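Terminal oxygenase component of carbazole 1,9a-dioxygenase (Nocardioides aromaticivorans, PDB 3GCF) probably catalyses the angular dioxygenation of carbazole at positions 1 and 9a, passing electrons from a Rieske [2Fe-2S] cluster to a mononuclear non-haem iron. Local coordinates at residues T188-H193 / A205-F210; P37-H42 / G168-V173; L151-P156 / E223-G228. One frame throughout, in Å; residues are numbered along the deposited sequence.

Contact 1 (T188-H193 / A205-F210); sequences THIFMH and AFPYGF. With FE2 (Fe (II) ion), chain P.
The mononuclear iron site of the oxygenase is packed here against the chain that leads into strand 209-212, with Ile190 pressed among Phe206, Pro207, Tyr208 and Phe210. Ile190 lies between the two iron-binding histidines in sequence, on the 3-10 turn 189-193. Ile190 CB lies 3.8 Å from Phe206 CE2, the two side chains crossing obliquely. A chi1 of 63° sets CG1 between the backbone N and the carbonyl carbon, and Ile190 CG1 comes 3.3 Å from Tyr208 O. Ile190 CD1, close to Pro207 O and Gly209 CA, is 3.6 Å from Phe210 CE2, the two side chains meeting at about a right angle. Phe191 CD1 lies 4.2 Å from Tyr208 CB, which sits at the edge of the Phe191 ring; at the start of the segment Thr188 CG2 is close to Phe210 O. Water 1 ties the backbones together by donating to Ile190 O (2.6 Å) and to Pro207 O (2.9 Å). His189 and His193 belong to the two-histidine, one-carboxylate facial triad of Rieske non-haem iron oxygenases, with Asp337 as the carboxylate. His189 NE2 and His193 NE2 both lie 2.1 Å from the iron, and waters 2 and 3 are further ligands. The ND1 of His189 is hydrogen-bonded to Asp186 O, which helps fix the rotation of that ring, while Met192 CG lies over the centre of one face of the His193 ring. Tyr98 and His99 of a neighbouring subunit, both in the pocket of its Rieske cluster, pack on His189 and Thr188.

Contact 2 (P37-H42 / G168-V173); sequences PAAFDH and GIRRTV
Phe40 pushes the tip of its ring against the backbone of Gly168 and Ile169, while Arg170 reaches back past the ring to the bulged strand at Ala38 and Ala39. Phe40 CZ is 3.3 Å from both Gly168 C and Ile169 N. Gly168 O stands over one face, 3.6 Å off the ring plane and nearer its margin than its middle, whereas Arg170 N lies at the edge. The ring packs tightly against Gly168, which has no side chain. Arg170 leaves its strand with CG between the backbone N and the carbonyl carbon (chi1 62°) and then runs extended from CG to NE. Arg170 CB passes 4.0 Å from Phe40 CE2, and Arg170 NE ends 3.7 Å from Ala39 CA. Ala38 O sits over one face of the guanidinium, displaced from its middle. The charged end is held by salt bridges from NH2 to Glu43 and from NH1 to Glu299, which are likely to fix the plane of the group beside the alanines. Ala38 and Ala39 both face Val139 in a classic beta bulge. Strands 37-40 and 168-173 come within 7.6 Å, axis to axis, at 121° between their directions. Within this chain they are outermost strands of two different sheets: 34-40 pairs with 138-143 in the Rieske part, and 164-173 pairs with 298-307 in the large catalytic sheet, where helix 311-331 packs on Ile169.

Contact 3 (L151-P156 / E223-G228); sequences LSEDLP and ENWPKG
Trp225 and Pro226 meet the short 3-10 turn 151-153 and the chain just after it, chiefly through Glu153. Asn224, in the bend of 223-228, gives its carbonyl O to Lys227 NZ in a hydrogen bond of 2.7 Å, the donor tilted 32° from the carbonyl plane. Trp225 comes next, and Trp225 CB packs 3.4 Å from Glu153 CG. The Glu153 and Trp225 side chains cross at about a right angle, yet the carboxylate and ring planes are only 19° apart. Glu153 OE1 lies over one face of the indole, 3.5 Å from Trp225 CD1, and forms a salt bridge with Arg378, which also makes a cation-pi contact with Trp225. An alanine in place of Glu153 would probably leave Arg378 without this carboxylate partner and open a gap beside Trp225 CB and the CD1 side of its indole. Pro226 follows a cis peptide bond and packs on 151-156: Pro226 CB is 3.3 Å from Leu155 O, and its CD lies loosely near Ser152 O. At Lys227 the backbone N donates to water 4 (3.0 Å), which probably donates to Glu153 O (2.9 Å), bridging the segments. The aliphatic chain of Lys227 also folds back, placing CE over the centre of a face of the Trp225 ring, and its NZ has a salt bridge to Asp222. Gly228 then enters strand 228-231. The arrangement is surface packing away from the metal sites, joining the linker between strands 138-143 and 164-173 to the loop, with its cis proline, that connects antiparallel strands 218-221 and 228-231 of the catalytic domain.

How the contacts relate
The three contacts are spread over the chain without touching, their centres 21 to 28 Å apart. Contacts 2 and 3 come nearest, about 6 Å between nearest atoms, and cross along the chain, since 151-156 falls between 37-42 and 168-173. Contact 1 follows contact 2 and is nested inside the loop that contact 3 closes. Strand 164-173 of contact 2 and strand 228-231, which 223-228 enters, belong to the same seven-stranded sheet. Contact 2 joins the Rieske and catalytic parts, contact 3 fastens the linker between them to the catalytic sheet, and contact 1 carries the two histidines of the iron site, completed by Asp337, which receives the Rieske pocket of a neighbouring subunit in the trimer.

Contact 1 (T188-H193 / A205-F210)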
ATOM      1  N   THR A 188       5.822  -3.278  34.079  1.00 10.21           N
ATOM      2  CA  THR A 188       5.499  -4.701  34.062  1.00 11.25           C
ATOM      3  C   THR A 188       5.649  -5.345  32.677  1.00 11.33           C
ATOM      4  O   THR A 188       5.532  -6.561  32.543  1.00 11.10           O
ATOM      5  CB  THR A 188       4.074  -4.979  34.613  1.00 10.45           C
ATOM      6  OG1 THR A 188       3.094  -4.316  33.804  1.00 11.44           O
ATOM      7  CG2 THR A 188       3.963  -4.490  36.047  1.00  6.78           C
ATOM      8  N   HIS A 189       5.926  -4.544  31.652  1.00  9.79           N
ATOM      9  CA  HIS A 189       6.094  -5.101  30.314  1.00  9.90           C
ATOM     10  C   HIS A 189       7.398  -5.906  30.230  1.00 10.59           C
ATOM     11  O   HIS A 189       7.592  -6.687  29.295  1.00 11.29           O
ATOM     12  CB  HIS A 189       6.135  -3.988  29.253  1.00  8.39           C
ATOM     13  CG  HIS A 189       7.518  -3.497  28.946  1.00  8.86           C
ATOM     14  ND1 HIS A 189       8.211  -2.641  29.777  1.00  7.35           N
ATOM     15  CD2 HIS A 189       8.357  -3.784  27.921  1.00  7.15           C
ATOM     16  CE1 HIS A 189       9.415  -2.422  29.276  1.00  7.13           C
ATOM     17  NE2 HIS A 189       9.528  -3.104  28.150  1.00  7.40           N
ATOM     18  N   ILE A 190       8.287  -5.718  31.204  1.00  9.27           N
ATOM     19  CA  ILE A 190       9.578  -6.400  31.186  1.00  8.79           C
ATOM     20  C   ILE A 190       9.465  -7.915  31.203  1.00 10.30           C
ATOM     21  O   ILE A 190      10.454  -8.631  31.010  1.00 10.18           O
ATOM     22  CB  ILE A 190      10.492  -5.924  32.340  1.00 10.15           C
ATOM     23  CG1 ILE A 190       9.877  -6.263  33.696  1.00  6.08           C
ATOM     24  CG2 ILE A 190      10.740  -4.416  32.198  1.00  7.18           C
ATOM     25  CD1 ILE A 190      10.717  -5.777  34.876  1.00  9.61           C
ATOM     26  N   PHE A 191       8.248  -8.391  31.429  1.00  9.68           N
ATOM     27  CA  PHE A 191       7.953  -9.816  31.418  1.00  9.73           C
ATOM     28  C   PHE A 191       8.436 -10.368  30.068  1.00 11.04           C
ATOM     29  O   PHE A 191       9.094 -11.406  30.011  1.00 12.45           O
ATOM     30  CB  PHE A 191       6.435 -10.011  31.559  1.00  9.26           C
ATOM     31  CG  PHE A 191       5.960 -11.416  31.298  1.00  9.70           C
ATOM     32  CD1 PHE A 191       6.305 -12.458  32.153  1.00 10.55           C
ATOM     33  CD2 PHE A 191       5.139 -11.691  30.204  1.00 12.04           C
ATOM     34  CE1 PHE A 191       5.839 -13.757  31.925  1.00 11.44           C
ATOM     35  CE2 PHE A 191       4.664 -12.991  29.964  1.00 11.62           C
ATOM     36  CZ  PHE A 191       5.016 -14.024  30.828  1.00 11.31           C
ATOM     37  N   MET A 192       8.127  -9.642  28.993  1.00 10.57           N
ATOM     38  CA  MET A 192       8.490 -10.059  27.640  1.00 10.69           C
ATOM     39  C   MET A 192       9.992 -10.128  27.368  1.00 10.87           C
ATOM     40  O   MET A 192      10.412 -10.711  26.369  1.00 10.43           O
ATOM     41  CB  MET A 192       7.844  -9.129  26.606  1.00 11.91           C
ATOM     42  CG  MET A 192       8.632  -7.849  26.336  1.00 14.61           C
ATOM     43  SD  MET A 192       7.940  -6.825  25.013  1.00 15.70           S
ATOM     44  CE  MET A 192       8.323  -7.825  23.589  1.00 16.43           C
ATOM     45  N   HIS A 193      10.802  -9.540  28.247  1.00  9.96           N
ATOM     46  CA  HIS A 193      12.257  -9.552  28.062  1.00 10.52           C
ATOM     47  C   HIS A 193      12.962 -10.685  28.806  1.00 11.37           C
ATOM     48  O   HIS A 193      14.175 -10.858  28.668  1.00 11.92           O
ATOM     49  CB  HIS A 193      12.875  -8.235  28.550  1.00  9.43           C
ATOM     50  CG  HIS A 193      12.454  -7.029  27.772  1.00  9.94           C
ATOM     51  ND1 HIS A 193      12.616  -6.930  26.407  1.00  7.53           N
ATOM     52  CD2 HIS A 193      11.922  -5.849  28.174  1.00  9.14           C
ATOM     53  CE1 HIS A 193      12.202  -5.742  26.002  1.00  9.42           C
ATOM     54  NE2 HIS A 193      11.778  -5.066  27.055  1.00  8.35           N
ATOM     55  N   ALA A 205      19.885  -9.756  37.746  1.00 12.72           N
ATOM     56  CA  ALA A 205      18.851 -10.283  38.624  1.00 14.51           C
ATOM     57  C   ALA A 205      17.722  -9.466  38.015  1.00 13.73           C
ATOM     58  O   ALA A 205      17.559  -8.290  38.336  1.00 14.77           O
ATOM     59  CB  ALA A 205      19.095  -9.864  40.073  1.00 13.21           C
ATOM     60  N   PHE A 206      16.965 -10.072  37.109  1.00 14.14           N
ATOM     61  CA  PHE A 206      15.914  -9.334  36.422  1.00 12.16           C
ATOM     62  C   PHE A 206      14.527  -9.886  36.689  1.00 11.59           C
ATOM     63  O   PHE A 206      14.221 -11.023  36.332  1.00 13.94           O
ATOM     64  CB  PHE A 206      16.206  -9.341  34.919  1.00 12.51           C
ATOM     65  CG  PHE A 206      15.568  -8.212  34.174  1.00 13.47           C
ATOM     66  CD1 PHE A 206      15.952  -6.896  34.417  1.00 14.34           C
ATOM     67  CD2 PHE A 206      14.586  -8.458  33.222  1.00 13.93           C
ATOM     68  CE1 PHE A 206      15.368  -5.843  33.721  1.00 14.97           C
ATOM     69  CE2 PHE A 206      13.995  -7.408  32.519  1.00 14.44           C
ATOM     70  CZ  PHE A 206      14.388  -6.103  32.769  1.00 15.02           C
ATOM     71  N   PRO A 207      13.657  -9.074  37.306  1.00 10.21           N
ATOM     72  CA  PRO A 207      12.296  -9.510  37.618  1.00  9.26           C
ATOM     73  C   PRO A 207      11.358  -9.498  36.414  1.00  9.64           C
ATOM     74  O   PRO A 207      11.684  -8.937  35.369  1.00  9.46           O
ATOM     75  CB  PRO A 207      11.872  -8.527  38.700  1.00  8.53           C
ATOM     76  CG  PRO A 207      12.504  -7.253  38.231  1.00  9.43           C
ATOM     77  CD  PRO A 207      13.896  -7.701  37.791  1.00  9.11           C
ATOM     78  N   TYR A 208      10.197 -10.131  36.570  1.00  8.91           N
ATOM     79  CA  TYR A 208       9.199 -10.179  35.513  1.00 10.69           C
ATOM     80  C   TYR A 208       8.384  -8.889  35.515  1.00 11.38           C
ATOM     81  O   TYR A 208       7.663  -8.592  34.561  1.00 10.75           O
ATOM     82  CB  TYR A 208       8.262 -11.376  35.707  1.00 11.69           C
ATOM     83  CG  TYR A 208       8.945 -12.715  35.568  1.00 14.08           C
ATOM     84  CD1 TYR A 208       9.885 -12.935  34.561  1.00 14.97           C
ATOM     85  CD2 TYR A 208       8.643 -13.770  36.426  1.00 14.60           C
ATOM     86  CE1 TYR A 208      10.509 -14.168  34.410  1.00 14.84           C
ATOM     87  CE2 TYR A 208       9.266 -15.015  36.283  1.00 17.37           C
ATOM     88  CZ  TYR A 208      10.200 -15.202  35.271  1.00 16.36           C
ATOM     89  OH  TYR A 208      10.844 -16.409  35.131  1.00 16.43           O
ATOM     90  N   GLY A 209       8.502  -8.131  36.600  1.00 12.08           N
ATOM     91  CA  GLY A 209       7.782  -6.877  36.711  1.00 13.04           C
ATOM     92  C   GLY A 209       7.998  -6.178  38.043  1.00 12.44           C
ATOM     93  O   GLY A 209       8.498  -6.777  38.994  1.00 13.28           O
ATOM     94  N   PHE A 210       7.636  -4.900  38.097  1.00 11.77           N
ATOM     95  CA  PHE A 210       7.745  -4.099  39.315  1.00 11.52           C
ATOM     96  C   PHE A 210       6.339  -3.597  39.626  1.00 11.80           C
ATOM     97  O   PHE A 210       5.702  -2.970  38.783  1.00 10.69           O
ATOM     98  CB  PHE A 210       8.655  -2.887  39.101  1.00 10.81           C
ATOM     99  CG  PHE A 210      10.101  -3.231  38.908  1.00 12.15           C
ATOM    100  CD1 PHE A 210      10.928  -3.463  40.005  1.00 11.26           C
ATOM    101  CD2 PHE A 210      10.645  -3.299  37.629  1.00 10.17           C
ATOM    102  CE1 PHE A 210      12.279  -3.756  39.832  1.00 12.18           C
ATOM    103  CE2 PHE A 210      11.993  -3.591  37.444  1.00 12.25           C
ATOM    104  CZ  PHE A 210      12.814  -3.819  38.550  1.00 12.24           C
TER
HETATM  105 FE   FE2 P 501      11.281  -2.998  26.959  1.00  8.46          FE
HETATM  106  O   HOH W   1      11.710 -10.170  32.741  1.00 12.66           O
HETATM  107  O   HOH W   2      12.757  -2.274  28.229  1.00  9.63           O
HETATM  108  O   HOH W   3      10.791  -1.042  26.853  1.00 11.53           O

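Contact 2 (P37-H42 / G168-V173)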
ATOM      1  N   PRO A  37      15.826  15.170  19.330  1.00 10.95           N
ATOM      2  CA  PRO A  37      17.044  14.717  18.651  1.00  9.34           C
ATOM      3  C   PRO A  37      16.729  14.378  17.194  1.00  9.46           C
ATOM      4  O   PRO A  37      15.644  13.886  16.886  1.00  7.55           O
ATOM      5  CB  PRO A  37      17.451  13.484  19.457  1.00 10.07           C
ATOM      6  CG  PRO A  37      16.130  12.955  19.955  1.00  6.98           C
ATOM      7  CD  PRO A  37      15.418  14.217  20.376  1.00  8.84           C
ATOM      8  N   ALA A  38      17.678  14.645  16.303  1.00  9.57           N
ATOM      9  CA  ALA A  38      17.491  14.368  14.882  1.00  9.51           C
ATOM     10  C   ALA A  38      18.475  13.313  14.397  1.00  9.61           C
ATOM     11  O   ALA A  38      18.152  12.479  13.554  1.00 10.77           O
ATOM     12  CB  ALA A  38      17.681  15.652  14.071  1.00  8.81           C
ATOM     13  N   ALA A  39      19.683  13.353  14.940  1.00  9.17           N
ATOM     14  CA  ALA A  39      20.719  12.429  14.525  1.00  9.25           C
ATOM     15  C   ALA A  39      21.886  12.537  15.482  1.00  9.56           C
ATOM     16  O   ALA A  39      21.848  13.313  16.436  1.00 10.69           O
ATOM     17  CB  ALA A  39      21.180  12.787  13.115  1.00  6.89           C
ATOM     18  N   PHE A  40      22.924  11.754  15.221  1.00  9.97           N
ATOM     19  CA  PHE A  40      24.122  11.800  16.038  1.00 10.62           C
ATOM     20  C   PHE A  40      25.126  12.677  15.311  1.00 11.82           C
ATOM     21  O   PHE A  40      25.213  12.652  14.082  1.00 12.28           O
ATOM     22  CB  PHE A  40      24.661  10.391  16.255  1.00  9.81           C
ATOM     23  CG  PHE A  40      23.816   9.580  17.183  1.00 12.03           C
ATOM     24  CD1 PHE A  40      23.933   9.737  18.561  1.00  9.75           C
ATOM     25  CD2 PHE A  40      22.837   8.725  16.684  1.00  9.67           C
ATOM     26  CE1 PHE A  40      23.081   9.059  19.433  1.00 11.89           C
ATOM     27  CE2 PHE A  40      21.979   8.043  17.546  1.00 11.82           C
ATOM     28  CZ  PHE A  40      22.100   8.211  18.922  1.00 11.27           C
ATOM     29  N   ASP A  41      25.873  13.460  16.077  1.00 11.95           N
ATOM     30  CA  ASP A  41      26.851  14.368  15.507  1.00 13.95           C
ATOM     31  C   ASP A  41      27.831  13.700  14.545  1.00 15.29           C
ATOM     32  O   ASP A  41      28.181  14.273  13.509  1.00 14.41           O
ATOM     33  CB  ASP A  41      27.625  15.064  16.625  1.00 14.02           C
ATOM     34  CG  ASP A  41      28.444  16.229  16.119  1.00 15.58           C
ATOM     35  OD1 ASP A  41      27.870  17.126  15.464  1.00 15.63           O
ATOM     36  OD2 ASP A  41      29.659  16.252  16.379  1.00 18.07           O
ATOM     37  N   HIS A  42      28.267  12.488  14.872  1.00 15.87           N
ATOM     38  CA  HIS A  42      29.223  11.796  14.018  1.00 18.53           C
ATOM     39  C   HIS A  42      28.659  11.285  12.692  1.00 16.56           C
ATOM     40  O   HIS A  42      29.387  10.729  11.878  1.00 15.42           O
ATOM     41  CB  HIS A  42      29.903  10.670  14.807  1.00 23.08           C
ATOM     42  CG  HIS A  42      30.828  11.173  15.876  1.00 33.38           C
ATOM     43  ND1 HIS A  42      31.539  10.336  16.711  1.00 37.01           N
ATOM     44  CD2 HIS A  42      31.159  12.436  16.242  1.00 35.20           C
ATOM     45  CE1 HIS A  42      32.266  11.061  17.543  1.00 37.74           C
ATOM     46  NE2 HIS A  42      32.053  12.339  17.280  1.00 37.75           N
ATOM     47  N   GLY A 168      25.133   6.285  21.253  1.00 10.37           N
ATOM     48  CA  GLY A 168      23.843   5.684  20.980  1.00  9.94           C
ATOM     49  C   GLY A 168      23.589   5.363  19.522  1.00 10.21           C
ATOM     50  O   GLY A 168      24.468   5.500  18.674  1.00 11.00           O
ATOM     51  N   ILE A 169      22.373   4.910  19.242  1.00 10.26           N
ATOM     52  CA  ILE A 169      21.953   4.583  17.890  1.00  9.86           C
ATOM     53  C   ILE A 169      20.504   5.008  17.780  1.00  8.99           C
ATOM     54  O   ILE A 169      19.863   5.321  18.784  1.00  8.71           O
ATOM     55  CB  ILE A 169      22.039   3.069  17.602  1.00 10.69           C
ATOM     56  CG1 ILE A 169      21.182   2.299  18.616  1.00 11.78           C
ATOM     57  CG2 ILE A 169      23.495   2.613  17.637  1.00  7.17           C
ATOM     58  CD1 ILE A 169      21.085   0.822  18.349  1.00 10.31           C
ATOM     59  N   ARG A 170      19.993   5.034  16.556  1.00 10.58           N
ATOM     60  CA  ARG A 170      18.604   5.402  16.317  1.00  8.57           C
ATOM     61  C   ARG A 170      18.091   4.488  15.232  1.00  9.18           C
ATOM     62  O   ARG A 170      18.873   3.961  14.440  1.00 10.73           O
ATOM     63  CB  ARG A 170      18.491   6.864  15.865  1.00  8.71           C
ATOM     64  CG  ARG A 170      19.192   7.193  14.541  1.00 10.94           C
ATOM     65  CD  ARG A 170      19.198   8.705  14.296  1.00  9.56           C
ATOM     66  NE  ARG A 170      19.868   9.091  13.055  1.00  7.54           N
ATOM     67  CZ  ARG A 170      19.254   9.253  11.885  1.00 11.09           C
ATOM     68  NH1 ARG A 170      17.942   9.062  11.775  1.00  7.94           N
ATOM     69  NH2 ARG A 170      19.952   9.629  10.821  1.00  8.45           N
ATOM     70  N   ARG A 171      16.781   4.287  15.207  1.00  8.65           N
ATOM     71  CA  ARG A 171      16.159   3.442  14.204  1.00  8.69           C
ATOM     72  C   ARG A 171      14.702   3.864  14.111  1.00  9.09           C
ATOM     73  O   ARG A 171      14.172   4.509  15.020  1.00 10.96           O
ATOM     74  CB  ARG A 171      16.251   1.964  14.608  1.00  7.18           C
ATOM     75  CG  ARG A 171      15.193   1.532  15.624  1.00  9.75           C
ATOM     76  CD  ARG A 171      15.388   0.091  16.083  1.00 10.16           C
ATOM     77  NE  ARG A 171      16.291  -0.014  17.224  1.00 10.62           N
ATOM     78  CZ  ARG A 171      16.676  -1.166  17.764  1.00 11.47           C
ATOM     79  NH1 ARG A 171      16.239  -2.311  17.260  1.00 12.05           N
ATOM     80  NH2 ARG A 171      17.486  -1.176  18.817  1.00  9.23           N
ATOM     81  N   THR A 172      14.063   3.491  13.012  1.00 10.72           N
ATOM     82  CA  THR A 172      12.662   3.802  12.763  1.00  9.19           C
ATOM     83  C   THR A 172      11.783   2.682  13.309  1.00  9.73           C
ATOM     84  O   THR A 172      12.120   1.513  13.167  1.00  9.47           O
ATOM     85  CB  THR A 172      12.418   3.945  11.245  1.00 10.93           C
ATOM     86  OG1 THR A 172      13.223   5.018  10.737  1.00 11.16           O
ATOM     87  CG2 THR A 172      10.944   4.223  10.949  1.00 12.10           C
ATOM     88  N   VAL A 173      10.666   3.045  13.940  1.00 10.09           N
ATOM     89  CA  VAL A 173       9.718   2.075  14.495  1.00  8.85           C
ATOM     90  C   VAL A 173       8.344   2.388  13.908  1.00  9.96           C
ATOM     91  O   VAL A 173       7.943   3.551  13.835  1.00  8.15           O
ATOM     92  CB  VAL A 173       9.634   2.168  16.039  1.00 10.89           C
ATOM     93  CG1 VAL A 173       8.603   1.171  16.570  1.00  4.86           C
ATOM     94  CG2 VAL A 173      11.000   1.880  16.653  1.00  7.59           C
TER

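Contact 3 (L151-P156 / E223-G228)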
ATOM      1  N   LEU A 151      17.949  24.073  26.033  1.00 12.75           N
ATOM      2  CA  LEU A 151      17.905  22.655  25.698  1.00 14.31           C
ATOM      3  C   LEU A 151      17.672  21.788  26.936  1.00 14.78           C
ATOM      4  O   LEU A 151      16.938  20.798  26.880  1.00 14.76           O
ATOM      5  CB  LEU A 151      19.223  22.233  25.026  1.00 13.54           C
ATOM      6  CG  LEU A 151      19.413  20.742  24.722  1.00 14.19           C
ATOM      7  CD1 LEU A 151      18.334  20.284  23.762  1.00 14.85           C
ATOM      8  CD2 LEU A 151      20.799  20.490  24.132  1.00 13.95           C
ATOM      9  N   SER A 152      18.298  22.168  28.047  1.00 14.31           N
ATOM     10  CA  SER A 152      18.197  21.430  29.305  1.00 15.21           C
ATOM     11  C   SER A 152      16.771  21.259  29.797  1.00 15.29           C
ATOM     12  O   SER A 152      16.489  20.381  30.609  1.00 16.35           O
ATOM     13  CB  SER A 152      19.014  22.127  30.394  1.00 15.80           C
ATOM     14  OG  SER A 152      18.469  23.399  30.697  1.00 17.17           O
ATOM     15  N   GLU A 153      15.873  22.104  29.315  1.00 14.18           N
ATOM     16  CA  GLU A 153      14.482  22.029  29.726  1.00 16.77           C
ATOM     17  C   GLU A 153      13.731  20.859  29.094  1.00 17.28           C
ATOM     18  O   GLU A 153      12.650  20.490  29.560  1.00 18.49           O
ATOM     19  CB  GLU A 153      13.776  23.351  29.395  1.00 19.39           C
ATOM     20  CG  GLU A 153      14.101  24.476  30.374  1.00 20.64           C
ATOM     21  CD  GLU A 153      13.483  25.806  29.981  1.00 24.27           C
ATOM     22  OE1 GLU A 153      12.327  25.824  29.509  1.00 24.47           O
ATOM     23  OE2 GLU A 153      14.151  26.843  30.157  1.00 29.16           O
ATOM     24  N   ASP A 154      14.305  20.276  28.040  1.00 16.70           N
ATOM     25  CA  ASP A 154      13.676  19.159  27.341  1.00 15.18           C
ATOM     26  C   ASP A 154      14.458  17.859  27.456  1.00 14.03           C
ATOM     27  O   ASP A 154      14.316  16.962  26.619  1.00 13.26           O
ATOM     28  CB  ASP A 154      13.481  19.498  25.859  1.00 15.32           C
ATOM     29  CG  ASP A 154      12.509  20.638  25.646  1.00 17.28           C
ATOM     30  OD1 ASP A 154      11.533  20.740  26.423  1.00 17.29           O
ATOM     31  OD2 ASP A 154      12.710  21.424  24.695  1.00 17.52           O
ATOM     32  N   LEU A 155      15.283  17.762  28.490  1.00 13.23           N
ATOM     33  CA  LEU A 155      16.089  16.570  28.724  1.00 13.24           C
ATOM     34  C   LEU A 155      15.968  16.125  30.175  1.00 14.64           C
ATOM     35  O   LEU A 155      15.739  16.942  31.066  1.00 14.14           O
ATOM     36  CB  LEU A 155      17.559  16.854  28.411  1.00 10.60           C
ATOM     37  CG  LEU A 155      17.916  17.124  26.945  1.00 11.46           C
ATOM     38  CD1 LEU A 155      19.368  17.604  26.844  1.00  7.43           C
ATOM     39  CD2 LEU A 155      17.707  15.852  26.127  1.00 10.95           C
ATOM     40  N   PRO A 156      16.103  14.816  30.429  1.00 14.74           N
ATOM     41  CA  PRO A 156      16.009  14.313  31.801  1.00 14.42           C
ATOM     42  C   PRO A 156      17.207  14.839  32.586  1.00 14.15           C
ATOM     43  O   PRO A 156      18.257  15.114  32.009  1.00 14.54           O
ATOM     44  CB  PRO A 156      16.086  12.793  31.624  1.00 13.78           C
ATOM     45  CG  PRO A 156      15.567  12.572  30.229  1.00 12.06           C
ATOM     46  CD  PRO A 156      16.198  13.705  29.466  1.00 14.50           C
ATOM     47  N   GLU A 223       7.676  21.413  38.712  1.00 28.75           N
ATOM     48  CA  GLU A 223       8.095  22.717  39.210  1.00 31.94           C
ATOM     49  C   GLU A 223       9.226  23.200  38.310  1.00 31.87           C
ATOM     50  O   GLU A 223      10.368  22.773  38.461  1.00 33.01           O
ATOM     51  CB  GLU A 223       8.594  22.593  40.652  1.00 35.85           C
ATOM     52  CG  GLU A 223       8.852  23.925  41.335  1.00 43.01           C
ATOM     53  CD  GLU A 223       9.404  23.765  42.741  1.00 47.82           C
ATOM     54  OE1 GLU A 223      10.558  23.295  42.886  1.00 49.16           O
ATOM     55  OE2 GLU A 223       8.677  24.107  43.704  1.00 50.28           O
ATOM     56  N   ASN A 224       8.910  24.093  37.379  1.00 32.03           N
ATOM     57  CA  ASN A 224       9.914  24.592  36.439  1.00 32.81           C
ATOM     58  C   ASN A 224      10.215  23.446  35.476  1.00 31.06           C
ATOM     59  O   ASN A 224       9.386  22.549  35.302  1.00 33.62           O
ATOM     60  CB  ASN A 224      11.197  25.008  37.175  1.00 34.99           C
ATOM     61  CG  ASN A 224      11.020  26.277  37.998  1.00 37.66           C
ATOM     62  OD1 ASN A 224      11.780  26.529  38.932  1.00 38.61           O
ATOM     63  ND2 ASN A 224      10.023  27.087  37.644  1.00 38.06           N
ATOM     64  N   TRP A 225      11.388  23.470  34.853  1.00 26.48           N
ATOM     65  CA  TRP A 225      11.769  22.419  33.917  1.00 22.57           C
ATOM     66  C   TRP A 225      13.115  21.816  34.299  1.00 20.02           C
ATOM     67  O   TRP A 225      13.938  22.471  34.930  1.00 20.36           O
ATOM     68  CB  TRP A 225      11.840  22.969  32.490  1.00 20.68           C
ATOM     69  CG  TRP A 225      10.549  23.539  31.982  1.00 17.96           C
ATOM     70  CD1 TRP A 225      10.119  24.833  32.093  1.00 19.08           C
ATOM     71  CD2 TRP A 225       9.519  22.833  31.277  1.00 17.89           C
ATOM     72  NE1 TRP A 225       8.885  24.975  31.499  1.00 18.84           N
ATOM     73  CE2 TRP A 225       8.494  23.765  30.990  1.00 18.11           C
ATOM     74  CE3 TRP A 225       9.360  21.505  30.863  1.00 15.95           C
ATOM     75  CZ2 TRP A 225       7.327  23.408  30.305  1.00 17.97           C
ATOM     76  CZ3 TRP A 225       8.198  21.151  30.183  1.00 17.50           C
ATOM     77  CH2 TRP A 225       7.196  22.102  29.911  1.00 17.17           C
ATOM     78  N   PRO A 226      13.361  20.554  33.911  1.00 17.99           N
ATOM     79  CA  PRO A 226      12.464  19.680  33.143  1.00 17.19           C
ATOM     80  C   PRO A 226      11.314  19.106  33.968  1.00 15.48           C
ATOM     81  O   PRO A 226      11.381  19.065  35.193  1.00 16.47           O
ATOM     82  CB  PRO A 226      13.406  18.589  32.638  1.00 15.65           C
ATOM     83  CG  PRO A 226      14.378  18.460  33.774  1.00 15.78           C
ATOM     84  CD  PRO A 226      14.668  19.904  34.122  1.00 16.54           C
ATOM     85  N   LYS A 227      10.260  18.661  33.291  1.00 13.11           N
ATOM     86  CA  LYS A 227       9.114  18.086  33.979  1.00 12.81           C
ATOM     87  C   LYS A 227       8.982  16.618  33.600  1.00 14.11           C
ATOM     88  O   LYS A 227       9.222  16.242  32.447  1.00 14.50           O
ATOM     89  CB  LYS A 227       7.830  18.825  33.599  1.00 12.86           C
ATOM     90  CG  LYS A 227       7.824  20.315  33.915  1.00 12.58           C
ATOM     91  CD  LYS A 227       6.521  20.954  33.436  1.00 14.77           C
ATOM     92  CE  LYS A 227       6.520  22.469  33.639  1.00 18.94           C
ATOM     93  NZ  LYS A 227       6.669  22.861  35.076  1.00 18.63           N
ATOM     94  N   GLY A 228       8.605  15.790  34.570  1.00 12.21           N
ATOM     95  CA  GLY A 228       8.450  14.378  34.297  1.00 11.63           C
ATOM     96  C   GLY A 228       7.921  13.577  35.469  1.00 12.98           C
ATOM     97  O   GLY A 228       7.561  14.125  36.508  1.00 13.48           O
TER
HETATM   98  O   HOH W   4      10.905  18.347  30.384  1.00 19.78           O